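PDB 3G7Q: valine-pyruvate aminotransferase from Salmonella typhimurium, which probably catalyses the pyridoxal 5'-phosphate-dependent transfer of the amino group of valine to pyruvate, yielding 3-methyl-2-oxobutanoate and alanine, a step of alanine biosynthesis. Local coordinates for residues E329-H334 and L342-K347; T193-T198 and K335-I340; A42-M47 and P309-R314. All coordinates share one frame; numbering follows the deposited sequence.

Contact 1 of 3, residues E329-H334 and L342-K347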
loop_
_atom_site.group_PDB
_atom_site.type_symbol
_atom_site.label_atom_id
_atom_site.label_comp_id
_atom_site.label_asym_id
_atom_site.label_seq_id
_atom_site.Cartn_x
_atom_site.Cartn_y
_atom_site.Cartn_z
ATOM N N GLU A 329 -32.654 -13.002 26.891
ATOM C CA GLU A 329 -32.591 -12.259 28.159
ATOM C C GLU A 329 -31.167 -11.853 28.529
ATOM O O GLU A 329 -31.000 -10.976 29.357
ATOM C CB GLU A 329 -33.227 -13.052 29.330
ATOM C CG GLU A 329 -34.714 -13.290 28.996
ATOM C CD GLU A 329 -35.588 -13.715 30.147
ATOM O OE1 GLU A 329 -35.064 -14.174 31.176
ATOM O OE2 GLU A 329 -36.833 -13.611 29.991
ATOM N N ARG A 330 -30.169 -12.491 27.924
ATOM C CA ARG A 330 -28.763 -12.197 28.212
ATOM C C ARG A 330 -27.910 -11.900 26.974
ATOM O O ARG A 330 -26.746 -11.538 27.120
ATOM C CB ARG A 330 -28.165 -13.372 28.980
ATOM C CG ARG A 330 -28.792 -13.586 30.355
ATOM C CD ARG A 330 -28.408 -12.510 31.290
ATOM N NE ARG A 330 -28.908 -12.760 32.636
ATOM C CZ ARG A 330 -30.022 -12.268 33.164
ATOM N NH1 ARG A 330 -30.830 -11.466 32.487
ATOM N NH2 ARG A 330 -30.323 -12.580 34.419
ATOM N N CYS A 331 -28.457 -12.109 25.772
ATOM C CA CYS A 331 -27.729 -11.790 24.536
ATOM C C CYS A 331 -28.641 -11.604 23.335
ATOM O O CYS A 331 -29.290 -12.556 22.889
ATOM C CB CYS A 331 -26.720 -12.905 24.245
ATOM S SG CYS A 331 -25.608 -12.568 22.818
ATOM N N LEU A 332 -28.714 -10.372 22.836
ATOM C CA LEU A 332 -29.414 -10.064 21.596
ATOM C C LEU A 332 -28.341 -10.066 20.490
ATOM O O LEU A 332 -27.235 -9.565 20.685
ATOM C CB LEU A 332 -30.147 -8.742 21.660
ATOM C CG LEU A 332 -31.268 -8.673 22.706
ATOM C CD1 LEU A 332 -31.878 -7.282 22.816
ATOM C CD2 LEU A 332 -32.364 -9.697 22.387
ATOM N N ILE A 333 -28.691 -10.619 19.345
ATOM C CA ILE A 333 -27.757 -10.797 18.239
ATOM C C ILE A 333 -28.232 -9.954 17.077
ATOM O O ILE A 333 -29.379 -10.067 16.654
ATOM C CB ILE A 333 -27.711 -12.278 17.834
ATOM C CG1 ILE A 333 -27.274 -13.169 19.021
ATOM C CG2 ILE A 333 -26.747 -12.490 16.643
ATOM C CD1 ILE A 333 -27.392 -14.712 18.736
ATOM N N HIS A 334 -27.376 -9.096 16.528
ATOM C CA HIS A 334 -27.827 -8.320 15.368
ATOM C C HIS A 334 -28.163 -9.317 14.266
ATOM O O HIS A 334 -27.441 -10.300 14.065
ATOM C CB HIS A 334 -26.773 -7.347 14.853
ATOM C CG HIS A 334 -27.322 -6.336 13.894
ATOM N ND1 HIS A 334 -27.638 -6.647 12.587
ATOM C CD2 HIS A 334 -27.652 -5.028 14.062
ATOM C CE1 HIS A 334 -28.121 -5.566 11.985
ATOM N NE2 HIS A 334 -28.160 -4.576 12.858
ATOM N N LEU A 342 -20.605 -11.665 14.106
ATOM C CA LEU A 342 -21.809 -11.555 14.891
ATOM C C LEU A 342 -21.584 -10.393 15.878
ATOM O O LEU A 342 -20.514 -10.247 16.501
ATOM C CB LEU A 342 -22.179 -12.843 15.613
ATOM C CG LEU A 342 -22.666 -13.981 14.727
ATOM C CD1 LEU A 342 -22.841 -15.270 15.582
ATOM C CD2 LEU A 342 -23.969 -13.616 14.001
ATOM N N TRP A 343 -22.597 -9.557 15.973
ATOM C CA TRP A 343 -22.600 -8.403 16.881
ATOM C C TRP A 343 -23.553 -8.747 18.001
ATOM O O TRP A 343 -24.786 -8.913 17.783
ATOM C CB TRP A 343 -23.032 -7.174 16.121
ATOM C CG TRP A 343 -23.137 -5.878 16.860
ATOM C CD1 TRP A 343 -24.265 -5.237 17.237
ATOM C CD2 TRP A 343 -22.047 -5.003 17.198
ATOM N NE1 TRP A 343 -23.957 -4.046 17.814
ATOM C CE2 TRP A 343 -22.604 -3.870 17.801
ATOM C CE3 TRP A 343 -20.657 -5.088 17.069
ATOM C CZ2 TRP A 343 -21.828 -2.805 18.272
ATOM C CZ3 TRP A 343 -19.879 -4.026 17.517
ATOM C CH2 TRP A 343 -20.471 -2.904 18.112
ATOM N N LEU A 344 -22.974 -8.828 19.200
ATOM C CA LEU A 344 -23.690 -9.254 20.392
ATOM C C LEU A 344 -23.993 -8.067 21.283
ATOM O O LEU A 344 -23.081 -7.327 21.651
ATOM C CB LEU A 344 -22.857 -10.262 21.175
ATOM C CG LEU A 344 -22.285 -11.441 20.343
ATOM C CD1 LEU A 344 -21.441 -12.384 21.229
ATOM C CD2 LEU A 344 -23.378 -12.177 19.563
ATOM N N TRP A 345 -25.271 -7.908 21.625
ATOM C CA TRP A 345 -25.745 -6.868 22.520
ATOM C C TRP A 345 -26.240 -7.530 23.807
ATOM O O TRP A 345 -27.281 -8.171 23.802
ATOM C CB TRP A 345 -26.834 -6.040 21.853
ATOM C CG TRP A 345 -27.516 -5.031 22.727
ATOM C CD1 TRP A 345 -27.006 -4.406 23.841
ATOM C CD2 TRP A 345 -28.810 -4.448 22.499
ATOM N NE1 TRP A 345 -27.942 -3.528 24.355
ATOM C CE2 TRP A 345 -29.051 -3.533 23.548
ATOM C CE3 TRP A 345 -29.789 -4.622 21.520
ATOM C CZ2 TRP A 345 -30.234 -2.800 23.644
ATOM C CZ3 TRP A 345 -30.992 -3.894 21.636
ATOM C CH2 TRP A 345 -31.194 -3.013 22.702
ATOM N N PHE A 346 -25.473 -7.366 24.882
ATOM C CA PHE A 346 -25.771 -7.935 26.195
ATOM C C PHE A 346 -26.671 -6.918 26.848
ATOM O O PHE A 346 -26.245 -6.062 27.626
ATOM C CB PHE A 346 -24.472 -8.210 26.958
ATOM C CG PHE A 346 -23.501 -9.060 26.177
ATOM C CD1 PHE A 346 -23.836 -10.358 25.802
ATOM C CD2 PHE A 346 -22.263 -8.559 25.781
ATOM C CE1 PHE A 346 -22.953 -11.130 25.089
ATOM C CE2 PHE A 346 -21.380 -9.343 25.067
ATOM C CZ PHE A 346 -21.721 -10.618 24.711
ATOM N N LYS A 347 -27.954 -6.981 26.497
ATOM C CA LYS A 347 -28.865 -5.872 26.846
ATOM C C LYS A 347 -28.927 -5.620 28.347
ATOM O O LYS A 347 -29.116 -6.534 29.121
ATOM C CB LYS A 347 -30.271 -6.060 26.248
ATOM C CG LYS A 347 -31.233 -4.881 26.521
ATOM C CD LYS A 347 -32.511 -4.904 25.647
ATOM C CE LYS A 347 -33.380 -3.649 25.909
ATOM N NZ LYS A 347 -33.883 -3.634 27.305
HETATM O O HOH W 1 -24.714 -10.056 14.106
#

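Contact 2 of 3, residues T193-T198 and K335-I340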
loop_
_atom_site.group_PDB
_atom_site.type_symbol
_atom_site.label_atom_id
_atom_site.label_comp_id
_atom_site.label_asym_id
_atom_site.label_seq_id
_atom_site.Cartn_x
_atom_site.Cartn_y
_atom_site.Cartn_z
ATOM N N THR A 193 -21.601 -5.359 12.374
ATOM C CA THR A 193 -22.941 -5.878 12.700
ATOM C C THR A 193 -23.525 -6.940 11.820
ATOM O O THR A 193 -24.434 -7.663 12.225
ATOM C CB THR A 193 -23.925 -4.697 12.648
ATOM O OG1 THR A 193 -23.823 -4.054 11.373
ATOM C CG2 THR A 193 -23.605 -3.655 13.741
ATOM N N GLY A 194 -23.028 -7.022 10.593
ATOM C CA GLY A 194 -23.640 -7.844 9.576
ATOM C C GLY A 194 -24.904 -7.165 9.029
ATOM O O GLY A 194 -25.698 -7.799 8.298
ATOM N N ASN A 195 -25.138 -5.902 9.379
ATOM C CA ASN A 195 -26.316 -5.220 8.898
ATOM C C ASN A 195 -26.280 -4.977 7.392
ATOM O O ASN A 195 -25.221 -4.704 6.830
ATOM C CB ASN A 195 -26.454 -3.864 9.560
ATOM C CG ASN A 195 -27.798 -3.204 9.259
ATOM O OD1 ASN A 195 -28.853 -3.847 9.374
ATOM N ND2 ASN A 195 -27.761 -1.924 8.856
ATOM N N VAL A 196 -27.455 -5.031 6.783
ATOM C CA VAL A 196 -27.616 -4.660 5.386
ATOM C C VAL A 196 -28.618 -3.508 5.336
ATOM O O VAL A 196 -29.832 -3.696 5.523
ATOM C CB VAL A 196 -28.021 -5.856 4.500
ATOM C CG1 VAL A 196 -28.485 -5.376 3.111
ATOM C CG2 VAL A 196 -26.842 -6.818 4.382
ATOM N N ILE A 197 -28.105 -2.302 5.179
ATOM C CA ILE A 197 -28.960 -1.140 5.070
ATOM C C ILE A 197 -30.045 -1.402 3.996
ATOM O O ILE A 197 -29.747 -1.948 2.934
ATOM C CB ILE A 197 -28.079 0.104 4.785
ATOM C CG1 ILE A 197 -28.926 1.365 4.740
ATOM C CG2 ILE A 197 -27.223 -0.105 3.497
ATOM C CD1 ILE A 197 -28.100 2.618 4.516
ATOM N N THR A 198 -31.294 -1.035 4.280
ATOM C CA THR A 198 -32.423 -1.368 3.400
ATOM C C THR A 198 -32.377 -0.579 2.096
ATOM O O THR A 198 -31.747 0.489 2.010
ATOM C CB THR A 198 -33.785 -1.167 4.068
ATOM O OG1 THR A 198 -34.087 0.238 4.192
ATOM C CG2 THR A 198 -33.856 -1.895 5.444
ATOM N N LYS A 335 -29.274 -9.103 13.575
ATOM C CA LYS A 335 -29.625 -9.991 12.447
ATOM C C LYS A 335 -28.428 -10.125 11.504
ATOM O O LYS A 335 -27.884 -9.152 11.049
ATOM C CB LYS A 335 -30.841 -9.456 11.707
ATOM C CG LYS A 335 -31.273 -10.426 10.621
ATOM C CD LYS A 335 -32.463 -9.882 9.887
ATOM C CE LYS A 335 -32.994 -10.977 8.959
ATOM N NZ LYS A 335 -34.210 -10.487 8.269
ATOM N N PRO A 336 -27.959 -11.354 11.269
ATOM C CA PRO A 336 -26.765 -11.527 10.455
ATOM C C PRO A 336 -27.120 -11.500 8.971
ATOM O O PRO A 336 -27.421 -12.527 8.378
ATOM C CB PRO A 336 -26.252 -12.908 10.908
ATOM C CG PRO A 336 -27.368 -13.605 11.273
ATOM C CD PRO A 336 -28.419 -12.639 11.820
ATOM N N GLU A 337 -27.099 -10.313 8.382
ATOM C CA GLU A 337 -27.518 -10.161 6.972
ATOM C C GLU A 337 -26.373 -10.304 5.966
ATOM O O GLU A 337 -26.622 -10.430 4.753
ATOM C CB GLU A 337 -28.282 -8.838 6.795
ATOM C CG GLU A 337 -29.568 -8.781 7.609
ATOM C CD GLU A 337 -30.352 -7.538 7.365
ATOM O OE1 GLU A 337 -29.851 -6.440 7.640
ATOM O OE2 GLU A 337 -31.495 -7.657 6.883
ATOM N N GLY A 338 -25.139 -10.363 6.447
ATOM C CA GLY A 338 -23.982 -10.555 5.622
ATOM C C GLY A 338 -22.733 -10.392 6.443
ATOM O O GLY A 338 -22.792 -10.199 7.671
ATOM N N ALA A 339 -21.593 -10.446 5.761
ATOM C CA ALA A 339 -20.290 -10.386 6.358
ATOM C C ALA A 339 -20.012 -11.601 7.286
ATOM O O ALA A 339 -20.746 -12.607 7.259
ATOM C CB ALA A 339 -19.993 -9.005 7.061
ATOM N N ILE A 340 -18.938 -11.493 8.039
ATOM C CA ILE A 340 -18.359 -12.650 8.747
ATOM C C ILE A 340 -18.348 -12.515 10.272
ATOM O O ILE A 340 -17.613 -13.244 10.972
ATOM C CB ILE A 340 -16.900 -12.907 8.218
ATOM C CG1 ILE A 340 -15.946 -11.728 8.519
ATOM C CG2 ILE A 340 -16.942 -13.269 6.693
ATOM C CD1 ILE A 340 -14.433 -12.001 8.181
HETATM O O HOH W 2 -31.994 -5.573 5.303
#

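Contact 3 of 3, residues A42-M47 and P309-R314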
loop_
_atom_site.group_PDB
_atom_site.type_symbol
_atom_site.label_atom_id
_atom_site.label_comp_id
_atom_site.label_asym_id
_atom_site.label_seq_id
_atom_site.Cartn_x
_atom_site.Cartn_y
_atom_site.Cartn_z
ATOM N N ALA A 42 -12.663 -17.154 6.240
ATOM C CA ALA A 42 -12.464 -18.572 6.426
ATOM C C ALA A 42 -11.565 -19.171 5.369
ATOM O O ALA A 42 -11.317 -18.565 4.334
ATOM C CB ALA A 42 -13.843 -19.265 6.382
ATOM N N HIS A 43 -11.026 -20.352 5.662
ATOM C CA HIS A 43 -10.308 -21.143 4.670
ATOM C C HIS A 43 -11.271 -22.225 4.199
ATOM O O HIS A 43 -11.364 -23.285 4.805
ATOM C CB HIS A 43 -9.055 -21.765 5.254
ATOM C CG HIS A 43 -8.071 -20.753 5.709
ATOM N ND1 HIS A 43 -7.227 -20.105 4.835
ATOM C CD2 HIS A 43 -7.815 -20.248 6.937
ATOM C CE1 HIS A 43 -6.474 -19.259 5.516
ATOM N NE2 HIS A 43 -6.810 -19.325 6.791
ATOM N N ILE A 44 -11.976 -21.955 3.108
ATOM C CA ILE A 44 -12.983 -22.867 2.608
ATOM C C ILE A 44 -12.261 -23.902 1.796
ATOM O O ILE A 44 -11.565 -23.553 0.817
ATOM C CB ILE A 44 -14.061 -22.132 1.780
ATOM C CG1 ILE A 44 -14.724 -21.036 2.630
ATOM C CG2 ILE A 44 -15.051 -23.138 1.200
ATOM C CD1 ILE A 44 -15.759 -20.147 1.877
ATOM N N PRO A 45 -12.383 -25.189 2.186
ATOM C CA PRO A 45 -11.635 -26.227 1.435
ATOM C C PRO A 45 -11.762 -26.173 -0.082
ATOM O O PRO A 45 -10.743 -26.258 -0.768
ATOM C CB PRO A 45 -12.199 -27.532 2.005
ATOM C CG PRO A 45 -12.562 -27.174 3.398
ATOM C CD PRO A 45 -13.122 -25.781 3.319
ATOM N N ALA A 46 -12.985 -25.994 -0.602
ATOM C CA ALA A 46 -13.202 -25.918 -2.037
ATOM C C ALA A 46 -12.490 -24.718 -2.656
ATOM O O ALA A 46 -11.995 -24.797 -3.804
ATOM C CB ALA A 46 -14.723 -25.886 -2.366
HETATM N N MSE A 47 -12.423 -23.616 -1.917
HETATM C CA MSE A 47 -11.722 -22.405 -2.404
HETATM C C MSE A 47 -10.215 -22.605 -2.377
HETATM O O MSE A 47 -9.523 -22.193 -3.314
HETATM C CB MSE A 47 -12.133 -21.155 -1.624
HETATM C CG MSE A 47 -13.595 -20.778 -1.807
HETATM SE SE MSE A 47 -14.120 -20.414 -3.642
HETATM C CE MSE A 47 -12.927 -18.919 -3.984
ATOM N N PRO A 309 -22.872 -19.943 0.438
ATOM C CA PRO A 309 -23.463 -21.039 1.241
ATOM C C PRO A 309 -22.621 -21.515 2.418
ATOM O O PRO A 309 -23.170 -21.969 3.430
ATOM C CB PRO A 309 -23.651 -22.176 0.236
ATOM C CG PRO A 309 -23.371 -21.615 -1.064
ATOM C CD PRO A 309 -22.658 -20.354 -0.959
ATOM N N PHE A 310 -21.303 -21.477 2.263
ATOM C CA PHE A 310 -20.406 -21.844 3.343
ATOM C C PHE A 310 -20.638 -20.946 4.551
ATOM O O PHE A 310 -20.806 -21.436 5.663
ATOM C CB PHE A 310 -18.938 -21.736 2.914
ATOM C CG PHE A 310 -17.963 -21.983 4.048
ATOM C CD1 PHE A 310 -17.572 -20.958 4.896
ATOM C CD2 PHE A 310 -17.439 -23.249 4.236
ATOM C CE1 PHE A 310 -16.664 -21.227 5.947
ATOM C CE2 PHE A 310 -16.557 -23.499 5.255
ATOM C CZ PHE A 310 -16.182 -22.488 6.100
ATOM N N TYR A 311 -20.610 -19.626 4.348
ATOM C CA TYR A 311 -20.785 -18.706 5.462
ATOM C C TYR A 311 -22.203 -18.737 6.023
ATOM O O TYR A 311 -22.390 -18.570 7.201
ATOM C CB TYR A 311 -20.423 -17.284 5.041
ATOM C CG TYR A 311 -18.922 -17.053 4.881
ATOM C CD1 TYR A 311 -18.124 -16.834 5.978
ATOM C CD2 TYR A 311 -18.315 -17.034 3.624
ATOM C CE1 TYR A 311 -16.794 -16.606 5.841
ATOM C CE2 TYR A 311 -16.945 -16.805 3.476
ATOM C CZ TYR A 311 -16.193 -16.610 4.588
ATOM O OH TYR A 311 -14.837 -16.372 4.507
ATOM N N TYR A 312 -23.200 -18.917 5.169
ATOM C CA TYR A 312 -24.586 -18.963 5.640
ATOM C C TYR A 312 -24.765 -20.148 6.600
ATOM O O TYR A 312 -25.341 -20.023 7.696
ATOM C CB TYR A 312 -25.523 -19.047 4.463
ATOM C CG TYR A 312 -26.981 -19.068 4.875
ATOM C CD1 TYR A 312 -27.560 -17.965 5.484
ATOM C CD2 TYR A 312 -27.741 -20.182 4.667
ATOM C CE1 TYR A 312 -28.909 -17.981 5.865
ATOM C CE2 TYR A 312 -29.074 -20.205 5.044
ATOM C CZ TYR A 312 -29.638 -19.095 5.631
ATOM O OH TYR A 312 -30.971 -19.143 5.986
ATOM N N GLN A 313 -24.207 -21.286 6.240
ATOM C CA GLN A 313 -24.315 -22.433 7.131
ATOM C C GLN A 313 -23.567 -22.207 8.430
ATOM O O GLN A 313 -24.041 -22.598 9.519
ATOM C CB GLN A 313 -23.722 -23.656 6.489
ATOM C CG GLN A 313 -24.068 -24.911 7.258
ATOM C CD GLN A 313 -23.070 -25.991 7.053
ATOM O OE1 GLN A 313 -23.316 -26.957 6.322
ATOM N NE2 GLN A 313 -21.909 -25.837 7.700
ATOM N N ARG A 314 -22.391 -21.613 8.313
ATOM C CA ARG A 314 -21.548 -21.374 9.472
ATOM C C ARG A 314 -22.168 -20.347 10.435
ATOM O O ARG A 314 -22.076 -20.515 11.649
ATOM C CB ARG A 314 -20.129 -20.988 9.028
ATOM C CG ARG A 314 -19.057 -21.158 10.091
ATOM C CD ARG A 314 -18.962 -22.655 10.556
ATOM N NE ARG A 314 -18.367 -23.557 9.568
ATOM C CZ ARG A 314 -17.056 -23.765 9.420
ATOM N NH1 ARG A 314 -16.161 -23.127 10.164
ATOM N NH2 ARG A 314 -16.623 -24.610 8.505
#

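Contact 1 of 3, residues E329-H334 and L342-K347
L332 and W345 form an antiparallel hydrogen-bonded pair, and their side chains run side by side from the same face of a β-hairpin. One methyl of the leucine, CD1, lies over the rim of the indole's benzene ring, 4.0 Å from its centroid in an off-centre CH-pi contact. CG of W345 is anti to its backbone N (chi1 173°), which carries the indole alongside the leucine. K347 adds its CB to the same indole face, and its CD packs 3.8 Å from L332 CD1, so the lysine's aliphatic part lies beside the methyl on that face.

The pair's bonds are nearly straight, with W345 N 2.7 Å from L332 O; a third strand bond joins H334 N to W343 O. Further along, a water spans H334 O and W343 N.

I333 and L344, a non-hydrogen-bonded pair, point together to the other face, CG1 of I333 lying 4.1 Å from L344 CD2. Where the strand pairing ends, C331 SG meets F346 CE1 at 3.8 Å, an oblique sulfur-aromatic contact, while the carbonyl of R330 approaches the phenyl edge in plane, its O 3.4 Å from F346 CD1.

The hairpin lies inside a mixed sheet, between strands 165-169 and 387-391. On the L332 and W345 face, F166 meets the indole edge-to-face and Q386 takes its NE1, whereas Y168 bonds H334 NE2 through its backbone N and W343 NE1 through its OH. Helices 299-325 and 396-416 cover the I333 and L344 face, the first through R323, the second through L406.

Contact 2 of 3, residues T193-T198 and K335-I340
G194 and G338 bring two loops together at a CA-CA distance of 4.8 Å, their touching parts running 73° apart, and E337 N donates a bent hydrogen bond to G194 O (N-H...O 131°). The positive phi of G194 (76°) turns the chain here, and having no side chain it can bring its CA to 3.1 Å from G338 O.

E337 is the side chain that carries the rest. With CG anti to its carbonyl carbon, it extends alongside N195 with the two ends pointing the same way. Its OE1 accepts from V196 N at 2.9 Å, the donor approaching from above the carboxylate plane. CB of E337 meanwhile packs against V196 CG2 at 3.5 Å. A water beyond the carboxylate bridges the other oxygen, 2.7 Å from E337 OE2 and hydrogen-bonded also to V196 O.

E337 OE1 and N195 OD1 come within 3.3 Å of each other although both are acceptors. K167 resolves the conflict: its NZ forms a salt bridge with E337 OE1 and bonds N195 OD1 and V196 O. An ammonium so close to a buried carboxylate would be expected to favour its charged form. Within the first loop, T193 OG1 accepts from N195 N in an ST turn.

T193 and G194 close an N-P-T-G sequence well known in class I aminotransferases, where its asparagine commonly contacts the cofactor; the same is likely here. The first loop leads into helix 199-211, with T198 as its N-cap. The second links strands 332-334 and 341-345, and its P336 rests on V315 and I319 of helix 299-325. Strand 165-169, carrying K167, flanks both loops.

Contact 3 of 3, residues A42-M47 and P309-R314
A42 and Y311 supply the polar link between the loop leading into helix 45-61 and the long helix 299-325. The backbone N of A42 donates to the phenol oxygen, Y311 OH, at 2.9 Å with an N-H...O angle of 159°. The donor arrives at the edge of the ring, near its plane. Y311 leaves its helix with CG anti to the carbonyl carbon (chi1 -73°), and it is the outer end of the ring that comes up to the loop.

The second kind of interaction is CH-pi. I44 CG1 sits over the centre of the F310 ring, 3.6 Å from its centroid and 10° off the normal, which puts a methylene squarely on the aromatic face. The two side chains slide past each other in opposite directions, so the isoleucine reaches back toward the helix: its CD1 lies 3.6 Å from F310 CG.

Apolar contacts fill in the rest. CB of A42 touches the far part of the same phenyl ring, 3.5 Å from F310 CE1, and also packs against the phenol of Y311. I44 CD1 reaches both rings, approaching Y311 CE2 obliquely at 3.9 Å, while F310 CD1 stands over the centre of the Y311 ring. I44 is also the N-cap residue of helix 45-61, whose first turn carries M47, a selenomethionine, onto L302 and V306. H43 points away and packs on N70 of the second subunit.

Chemically, then, one directional bond sits beside a largely apolar contact. It gives a buried loop N-H a partner and ties the end of the phenol to the loop, while the two rings and the side chains of A42 and I44 provide the close fit without any charged pair across the contact.

The three contacts form a chain with contact 2 in the middle. Contacts 1 and 2 have centres 14 Å apart and touch directly: H334 CE1 lies 3.2 Å from N195 OD1, and L342 CD2 3.9 Å from P336 CB. Contact 3 joins at the far end of loop 335-340, where I340 CG2 meets Y311 CE1 at 3.4 Å, the centres of contacts 2 and 3 being 17 Å apart. Contacts 1 and 3 do not touch, their nearest atoms being about 7 Å apart. By analogy with class I aminotransferases, contact 2 probably lies nearest the cofactor site: A339 touches Y222, which matches the D-x-x-Y tyrosine that in relatives commonly bonds the cofactor's phenolic oxygen.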